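Local coordinates for protein metallocarboxypeptidase (Trypanosoma cruzi, PDB 3DWC) that probably releases C-terminal amino acids other than proline from peptides, with broad specificity, as a metal-dependent carboxypeptidase of the M32 family, at residues L294-I308 with T422-M434. Residues are numbered along the deposited sequence; the frame is centred on the assembly and turned at random.
Sequences LGVHEGQSLFAEMQI and TYSLGAMVAAQLM. With CO (cobalt (II) ion), chain Q.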
ATOM      1  N   LEU B 294       3.241  24.606   6.086  1.00 30.09           N
ATOM      2  CA  LEU B 294       4.151  24.149   5.052  1.00 30.70           C
ATOM      3  C   LEU B 294       5.467  24.862   5.155  1.00 30.37           C
ATOM      4  O   LEU B 294       6.498  24.285   4.836  1.00 30.24           O
ATOM      5  CB  LEU B 294       3.591  24.323   3.645  1.00 31.34           C
ATOM      6  CG  LEU B 294       2.893  23.130   3.001  1.00 34.55           C
ATOM      7  CD1 LEU B 294       1.848  22.444   3.923  1.00 38.81           C
ATOM      8  CD2 LEU B 294       2.193  23.590   1.703  1.00 33.39           C
ATOM      9  N   GLY B 295       5.450  26.113   5.622  1.00 30.21           N
ATOM     10  CA  GLY B 295       6.681  26.844   5.868  1.00 29.50           C
ATOM     11  C   GLY B 295       7.442  26.242   7.055  1.00 29.31           C
ATOM     12  O   GLY B 295       8.670  26.100   7.024  1.00 29.63           O
ATOM     13  N   VAL B 296       6.734  25.890   8.112  1.00 28.52           N
ATOM     14  CA  VAL B 296       7.407  25.172   9.187  1.00 28.85           C
ATOM     15  C   VAL B 296       7.920  23.806   8.715  1.00 28.49           C
ATOM     16  O   VAL B 296       9.060  23.478   8.992  1.00 28.63           O
ATOM     17  CB  VAL B 296       6.561  25.101  10.492  1.00 28.98           C
ATOM     18  CG1 VAL B 296       7.291  24.266  11.566  1.00 26.65           C
ATOM     19  CG2 VAL B 296       6.235  26.506  10.959  1.00 24.95           C
ATOM     20  N   HIS B 297       7.169  23.097   7.872  1.00 31.26           N
ATOM     21  CA  HIS B 297       7.608  21.782   7.368  1.00 30.34           C
ATOM     22  C   HIS B 297       8.858  21.907   6.488  1.00 31.24           C
ATOM     23  O   HIS B 297       9.873  21.214   6.709  1.00 31.65           O
ATOM     24  CB  HIS B 297       6.469  21.108   6.602  1.00 31.95           C
ATOM     25  CG  HIS B 297       6.323  19.662   6.913  1.00 30.28           C
ATOM     26  ND1 HIS B 297       7.395  18.801   6.935  1.00 32.87           N
ATOM     27  CD2 HIS B 297       5.257  18.953   7.346  1.00 31.89           C
ATOM     28  CE1 HIS B 297       6.979  17.595   7.275  1.00 32.73           C
ATOM     29  NE2 HIS B 297       5.681  17.661   7.536  1.00 31.75           N
ATOM     30  N   GLU B 298       8.804  22.820   5.519  1.00 31.52           N
ATOM     31  CA  GLU B 298       9.917  23.050   4.591  1.00 31.25           C
ATOM     32  C   GLU B 298      11.091  23.668   5.345  1.00 32.45           C
ATOM     33  O   GLU B 298      12.237  23.518   4.931  1.00 33.75           O
ATOM     34  CB  GLU B 298       9.456  23.929   3.399  1.00 32.21           C
ATOM     35  CG  GLU B 298      10.497  24.100   2.321  1.00 33.27           C
ATOM     36  CD  GLU B 298      10.721  22.844   1.473  1.00 35.48           C
ATOM     37  OE1 GLU B 298      11.404  22.948   0.421  1.00 40.40           O
ATOM     38  OE2 GLU B 298      10.196  21.778   1.822  1.00 30.71           O
ATOM     39  N   GLY B 299      10.822  24.285   6.504  1.00 31.94           N
ATOM     40  CA  GLY B 299      11.883  24.697   7.407  1.00 31.12           C
ATOM     41  C   GLY B 299      12.676  23.547   8.005  1.00 31.27           C
ATOM     42  O   GLY B 299      13.896  23.652   8.241  1.00 32.64           O
ATOM     43  N   GLN B 300      11.995  22.454   8.289  1.00 30.46           N
ATOM     44  CA  GLN B 300      12.646  21.228   8.680  1.00 30.05           C
ATOM     45  C   GLN B 300      13.386  20.519   7.542  1.00 29.13           C
ATOM     46  O   GLN B 300      14.493  20.015   7.740  1.00 31.29           O
ATOM     47  CB  GLN B 300      11.627  20.295   9.333  1.00 30.72           C
ATOM     48  CG  GLN B 300      10.807  20.930  10.495  1.00 30.38           C
ATOM     49  CD  GLN B 300      11.580  21.824  11.434  1.00 28.22           C
ATOM     50  OE1 GLN B 300      12.419  21.365  12.221  1.00 27.70           O
ATOM     51  NE2 GLN B 300      11.329  23.129  11.336  1.00 28.12           N
ATOM     52  N   SER B 301      12.816  20.443   6.353  1.00 29.23           N
ATOM     53  CA  SER B 301      13.547  19.806   5.263  1.00 28.31           C
ATOM     54  C   SER B 301      14.824  20.588   4.941  1.00 27.06           C
ATOM     55  O   SER B 301      15.909  20.023   4.656  1.00 25.58           O
ATOM     56  CB  SER B 301      12.646  19.716   4.046  1.00 28.76           C
ATOM     57  OG  SER B 301      12.132  20.991   3.770  1.00 31.52           O
ATOM     58  N   LEU B 302      14.688  21.899   4.920  1.00 27.02           N
ATOM     59  CA  LEU B 302      15.799  22.778   4.524  1.00 27.28           C
ATOM     60  C   LEU B 302      16.816  23.001   5.620  1.00 27.29           C
ATOM     61  O   LEU B 302      17.986  23.285   5.365  1.00 28.00           O
ATOM     62  CB  LEU B 302      15.278  24.091   3.962  1.00 27.35           C
ATOM     63  CG  LEU B 302      14.500  23.937   2.651  1.00 28.10           C
ATOM     64  CD1 LEU B 302      13.880  25.277   2.246  1.00 27.28           C
ATOM     65  CD2 LEU B 302      15.346  23.393   1.531  1.00 25.57           C
ATOM     66  N   PHE B 303      16.404  22.851   6.844  1.00 28.23           N
ATOM     67  CA  PHE B 303      17.369  22.778   7.930  1.00 28.40           C
ATOM     68  C   PHE B 303      18.341  21.603   7.706  1.00 29.67           C
ATOM     69  O   PHE B 303      19.574  21.755   7.781  1.00 28.40           O
ATOM     70  CB  PHE B 303      16.606  22.631   9.232  1.00 29.01           C
ATOM     71  CG  PHE B 303      17.464  22.763  10.445  1.00 28.59           C
ATOM     72  CD1 PHE B 303      17.599  23.966  11.077  1.00 28.27           C
ATOM     73  CD2 PHE B 303      18.130  21.660  10.945  1.00 28.05           C
ATOM     74  CE1 PHE B 303      18.387  24.083  12.227  1.00 28.11           C
ATOM     75  CE2 PHE B 303      18.887  21.737  12.124  1.00 29.21           C
ATOM     76  CZ  PHE B 303      19.031  22.969  12.754  1.00 28.68           C
ATOM     77  N   ALA B 304      17.772  20.446   7.350  1.00 28.47           N
ATOM     78  CA  ALA B 304      18.553  19.265   7.029  1.00 28.57           C
ATOM     79  C   ALA B 304      19.400  19.472   5.792  1.00 27.64           C
ATOM     80  O   ALA B 304      20.615  19.342   5.829  1.00 28.17           O
ATOM     81  CB  ALA B 304      17.623  17.966   6.855  1.00 26.30           C
ATOM     82  N   GLU B 305      18.752  19.777   4.691  1.00 28.58           N
ATOM     83  CA  GLU B 305      19.418  19.926   3.436  1.00 29.11           C
ATOM     84  C   GLU B 305      20.378  21.080   3.378  1.00 29.15           C
ATOM     85  O   GLU B 305      21.537  20.898   2.983  1.00 28.94           O
ATOM     86  CB  GLU B 305      18.391  20.057   2.296  1.00 29.51           C
ATOM     87  CG  GLU B 305      19.037  19.970   0.982  1.00 29.98           C
ATOM     88  CD  GLU B 305      18.186  20.435  -0.173  1.00 30.68           C
ATOM     89  OE1 GLU B 305      16.983  20.671  -0.027  1.00 34.37           O
ATOM     90  OE2 GLU B 305      18.766  20.550  -1.248  1.00 34.68           O
ATOM     91  N   MET B 306      19.903  22.281   3.730  1.00 29.67           N
ATOM     92  CA  MET B 306      20.677  23.499   3.455  1.00 30.54           C
ATOM     93  C   MET B 306      21.575  23.881   4.601  1.00 30.89           C
ATOM     94  O   MET B 306      22.755  24.177   4.403  1.00 31.51           O
ATOM     95  CB  MET B 306      19.764  24.680   3.087  1.00 31.98           C
ATOM     96  CG  MET B 306      18.867  24.445   1.858  1.00 30.96           C
ATOM     97  SD  MET B 306      19.903  24.118   0.435  1.00 32.93           S
ATOM     98  CE  MET B 306      18.787  24.294  -0.960  1.00 33.01           C
ATOM     99  N   GLN B 307      21.031  23.851   5.803  1.00 30.42           N
ATOM    100  CA  GLN B 307      21.778  24.287   6.969  1.00 30.06           C
ATOM    101  C   GLN B 307      22.840  23.289   7.387  1.00 30.61           C
ATOM    102  O   GLN B 307      23.911  23.694   7.849  1.00 31.04           O
ATOM    103  CB  GLN B 307      20.847  24.636   8.129  1.00 30.33           C
ATOM    104  CG  GLN B 307      19.921  25.835   7.878  1.00 27.75           C
ATOM    105  CD  GLN B 307      20.665  27.146   7.659  1.00 30.23           C
ATOM    106  OE1 GLN B 307      20.235  27.984   6.877  1.00 31.80           O
ATOM    107  NE2 GLN B 307      21.742  27.353   8.382  1.00 25.91           N
ATOM    108  N   ILE B 308      22.568  22.001   7.228  1.00 29.11           N
ATOM    109  CA  ILE B 308      23.539  20.978   7.519  1.00 29.53           C
ATOM    110  C   ILE B 308      24.135  20.439   6.213  1.00 29.54           C
ATOM    111  O   ILE B 308      25.350  20.500   5.984  1.00 29.00           O
ATOM    112  CB  ILE B 308      22.927  19.812   8.338  1.00 28.86           C
ATOM    113  CG1 ILE B 308      22.403  20.333   9.675  1.00 28.93           C
ATOM    114  CG2 ILE B 308      23.987  18.648   8.517  1.00 28.58           C
ATOM    115  CD1 ILE B 308      21.594  19.340  10.470  1.00 28.52           C
ATOM    116  N   THR B 422       5.472  29.567   0.436  1.00 33.63           N
ATOM    117  CA  THR B 422       5.844  28.780   1.622  1.00 33.50           C
ATOM    118  C   THR B 422       7.264  28.187   1.537  1.00 33.59           C
ATOM    119  O   THR B 422       7.869  27.919   2.538  1.00 33.58           O
ATOM    120  CB  THR B 422       4.814  27.657   1.899  1.00 33.72           C
ATOM    121  OG1 THR B 422       4.957  26.614   0.929  1.00 33.81           O
ATOM    122  CG2 THR B 422       3.381  28.237   1.913  1.00 30.14           C
ATOM    123  N   TYR B 423       7.756  27.959   0.332  1.00 33.51           N
ATOM    124  CA  TYR B 423       9.111  27.491   0.130  1.00 33.31           C
ATOM    125  C   TYR B 423      10.130  28.438   0.715  1.00 32.10           C
ATOM    126  O   TYR B 423      10.993  28.006   1.482  1.00 33.33           O
ATOM    127  CB  TYR B 423       9.402  27.354  -1.368  1.00 34.78           C
ATOM    128  CG  TYR B 423       8.726  26.225  -2.072  1.00 35.65           C
ATOM    129  CD1 TYR B 423       9.197  24.929  -1.972  1.00 38.23           C
ATOM    130  CD2 TYR B 423       7.683  26.477  -2.991  1.00 41.32           C
ATOM    131  CE1 TYR B 423       8.560  23.840  -2.703  1.00 39.12           C
ATOM    132  CE2 TYR B 423       7.045  25.422  -3.704  1.00 39.78           C
ATOM    133  CZ  TYR B 423       7.498  24.126  -3.563  1.00 39.80           C
ATOM    134  OH  TYR B 423       6.867  23.148  -4.284  1.00 39.67           O
ATOM    135  N   SER B 424      10.036  29.729   0.389  1.00 31.37           N
ATOM    136  CA  SER B 424      11.008  30.699   0.935  1.00 30.80           C
ATOM    137  C   SER B 424      10.754  30.927   2.388  1.00 30.60           C
ATOM    138  O   SER B 424      11.711  31.142   3.122  1.00 30.28           O
ATOM    139  CB  SER B 424      11.009  32.035   0.170  1.00 32.22           C
ATOM    140  OG  SER B 424      11.411  31.881  -1.196  1.00 28.44           O
ATOM    141  N   LEU B 425       9.485  30.878   2.842  1.00 29.71           N
ATOM    142  CA  LEU B 425       9.231  30.911   4.295  1.00 29.37           C
ATOM    143  C   LEU B 425       9.945  29.760   4.999  1.00 27.93           C
ATOM    144  O   LEU B 425      10.494  29.910   6.103  1.00 28.61           O
ATOM    145  CB  LEU B 425       7.723  30.855   4.612  1.00 28.88           C
ATOM    146  CG  LEU B 425       6.831  31.941   4.035  1.00 29.80           C
ATOM    147  CD1 LEU B 425       5.348  31.607   4.368  1.00 26.00           C
ATOM    148  CD2 LEU B 425       7.242  33.401   4.491  1.00 28.25           C
ATOM    149  N   GLY B 426       9.950  28.592   4.360  1.00 27.98           N
ATOM    150  CA  GLY B 426      10.714  27.430   4.870  1.00 27.09           C
ATOM    151  C   GLY B 426      12.195  27.686   4.973  1.00 26.99           C
ATOM    152  O   GLY B 426      12.862  27.358   6.015  1.00 26.58           O
ATOM    153  N   ALA B 427      12.753  28.313   3.933  1.00 26.36           N
ATOM    154  CA  ALA B 427      14.165  28.625   3.941  1.00 26.76           C
ATOM    155  C   ALA B 427      14.499  29.595   5.072  1.00 27.46           C
ATOM    156  O   ALA B 427      15.570  29.513   5.721  1.00 28.83           O
ATOM    157  CB  ALA B 427      14.640  29.158   2.548  1.00 26.50           C
ATOM    158  N   MET B 428      13.595  30.536   5.317  1.00 25.94           N
ATOM    159  CA  MET B 428      13.768  31.482   6.383  1.00 27.14           C
ATOM    160  C   MET B 428      13.652  30.895   7.774  1.00 26.58           C
ATOM    161  O   MET B 428      14.433  31.258   8.677  1.00 27.54           O
ATOM    162  CB  MET B 428      12.714  32.607   6.195  1.00 27.64           C
ATOM    163  CG  MET B 428      12.991  33.445   5.017  1.00 27.12           C
ATOM    164  SD  MET B 428      11.654  34.571   4.647  1.00 31.88           S
ATOM    165  CE  MET B 428      12.154  35.060   2.987  1.00 34.82           C
ATOM    166  N   VAL B 429      12.681  29.998   7.975  1.00 25.96           N
ATOM    167  CA  VAL B 429      12.528  29.220   9.213  1.00 25.42           C
ATOM    168  C   VAL B 429      13.790  28.424   9.508  1.00 26.62           C
ATOM    169  O   VAL B 429      14.334  28.437  10.622  1.00 24.71           O
ATOM    170  CB  VAL B 429      11.269  28.279   9.188  1.00 25.03           C
ATOM    171  CG1 VAL B 429      11.281  27.203  10.307  1.00 23.55           C
ATOM    172  CG2 VAL B 429       9.942  29.108   9.149  1.00 23.84           C
ATOM    173  N   ALA B 430      14.294  27.758   8.494  1.00 27.30           N
ATOM    174  CA  ALA B 430      15.501  26.959   8.653  1.00 27.83           C
ATOM    175  C   ALA B 430      16.709  27.767   9.147  1.00 28.41           C
ATOM    176  O   ALA B 430      17.434  27.315  10.039  1.00 30.40           O
ATOM    177  CB  ALA B 430      15.812  26.221   7.356  1.00 27.11           C
ATOM    178  N   ALA B 431      16.900  28.961   8.576  1.00 28.80           N
ATOM    179  CA  ALA B 431      18.027  29.830   8.896  1.00 27.30           C
ATOM    180  C   ALA B 431      17.887  30.374  10.287  1.00 27.01           C
ATOM    181  O   ALA B 431      18.841  30.398  10.996  1.00 27.58           O
ATOM    182  CB  ALA B 431      18.109  31.007   7.870  1.00 26.44           C
ATOM    183  N   GLN B 432      16.680  30.800  10.647  1.00 27.25           N
ATOM    184  CA  GLN B 432      16.343  31.295  11.965  1.00 28.25           C
ATOM    185  C   GLN B 432      16.566  30.224  13.064  1.00 28.96           C
ATOM    186  O   GLN B 432      17.083  30.501  14.105  1.00 29.65           O
ATOM    187  CB  GLN B 432      14.901  31.795  11.998  1.00 26.87           C
ATOM    188  CG  GLN B 432      14.537  32.549  13.320  1.00 28.50           C
ATOM    189  CD  GLN B 432      13.355  33.510  13.173  1.00 28.69           C
ATOM    190  OE1 GLN B 432      13.185  34.121  12.131  1.00 28.27           O
ATOM    191  NE2 GLN B 432      12.564  33.680  14.249  1.00 27.93           N
ATOM    192  N   LEU B 433      16.085  29.025  12.827  1.00 28.99           N
ATOM    193  CA  LEU B 433      16.277  27.912  13.760  1.00 29.48           C
ATOM    194  C   LEU B 433      17.749  27.545  13.995  1.00 28.13           C
ATOM    195  O   LEU B 433      18.167  27.325  15.129  1.00 28.73           O
ATOM    196  CB  LEU B 433      15.530  26.679  13.190  1.00 29.35           C
ATOM    197  CG  LEU B 433      14.607  25.808  14.045  1.00 33.41           C
ATOM    198  CD1 LEU B 433      14.655  24.353  13.497  1.00 36.64           C
ATOM    199  CD2 LEU B 433      14.785  25.833  15.617  1.00 33.96           C
ATOM    200  N   MET B 434      18.503  27.449  12.925  1.00 27.93           N
ATOM    201  CA  MET B 434      19.945  27.171  13.000  1.00 29.39           C
ATOM    202  C   MET B 434      20.684  28.292  13.680  1.00 29.70           C
ATOM    203  O   MET B 434      21.576  28.007  14.475  1.00 30.67           O
ATOM    204  CB  MET B 434      20.572  26.888  11.614  1.00 29.54           C
ATOM    205  CG  MET B 434      22.055  26.516  11.660  1.00 28.34           C
ATOM    206  SD  MET B 434      22.454  25.121  12.776  1.00 30.26           S
ATOM    207  CE  MET B 434      22.266  23.744  11.584  1.00 21.87           C
TER
HETATM  208 CO    CO Q 999      10.214  19.814   0.836  1.00 40.81          CO
HETATM  209  O   HOH W   1      17.926  28.032   4.872  1.00 12.75           O
HETATM  210  O   HOH W   2      10.270  20.799  -0.668  1.00 20.42           O
HETATM  211  O   HOH W   3      10.015  18.022  -0.523  1.00 27.73           O
HETATM  212  O   HOH W   4       8.158  20.111   0.175  1.00 25.48           O
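Gly299 and Gly426 meet backbone to backbone, and here the helical segments 294-308 and 422-434 come within 6.9 Å axis to axis, crossing at -57°. With no side chain on either glycine, the backbones come close enough for two CA-H...O contacts: Gly426 CA lies 3.3 Å from Gly295 O and Gly299 CA 3.2 Å from Gly426 O. Val429 packs its CG1 methyl on Gly299 CA, while the small knob of Ala430 drops into a hole formed by Gly299, Leu302, Phe303 and Gln307.

Glu298 leads outward from this crossing. Its CB rests against Gly426 CA, CG passes near both Gly426 CA and Tyr423 O, and the chain then bends at chi2 (73°), turning the carboxylate to the cobalt ion. OE2 binds the metal at 2.2 Å; OE1 lies at the edge of the Tyr423 ring, 3.8 Å from CD1, with the carboxylate plane nearly perpendicular to the ring. The metal ligand therefore leaves its helix right beside the glycine contact, and His267 and His271, from the apparent HExxH motif on helix 259-276, with three waters, complete the coordination.

Toward the other end, Met434 bends twice so that its methyl CE reaches Phe303 CZ at 3.5 Å, with SD placed obliquely to the ring in a Met-aromatic contact. The backbone N of Met434 comes to the ring's edge. Alongside, the side chains of Gln307 and Met434 run past each other in opposite directions, with NE2 against CG, and a water donates to both Gln307 OE1 and Ala427 O, bridging the helices.

The pair is buried in the largely helical M32 fold: helix 259-276 packs on Val296, Gln300 and Ser301, helix 358-374 meets Tyr423 and Ser424, and helix 456-467 lies against Phe303 and Leu433.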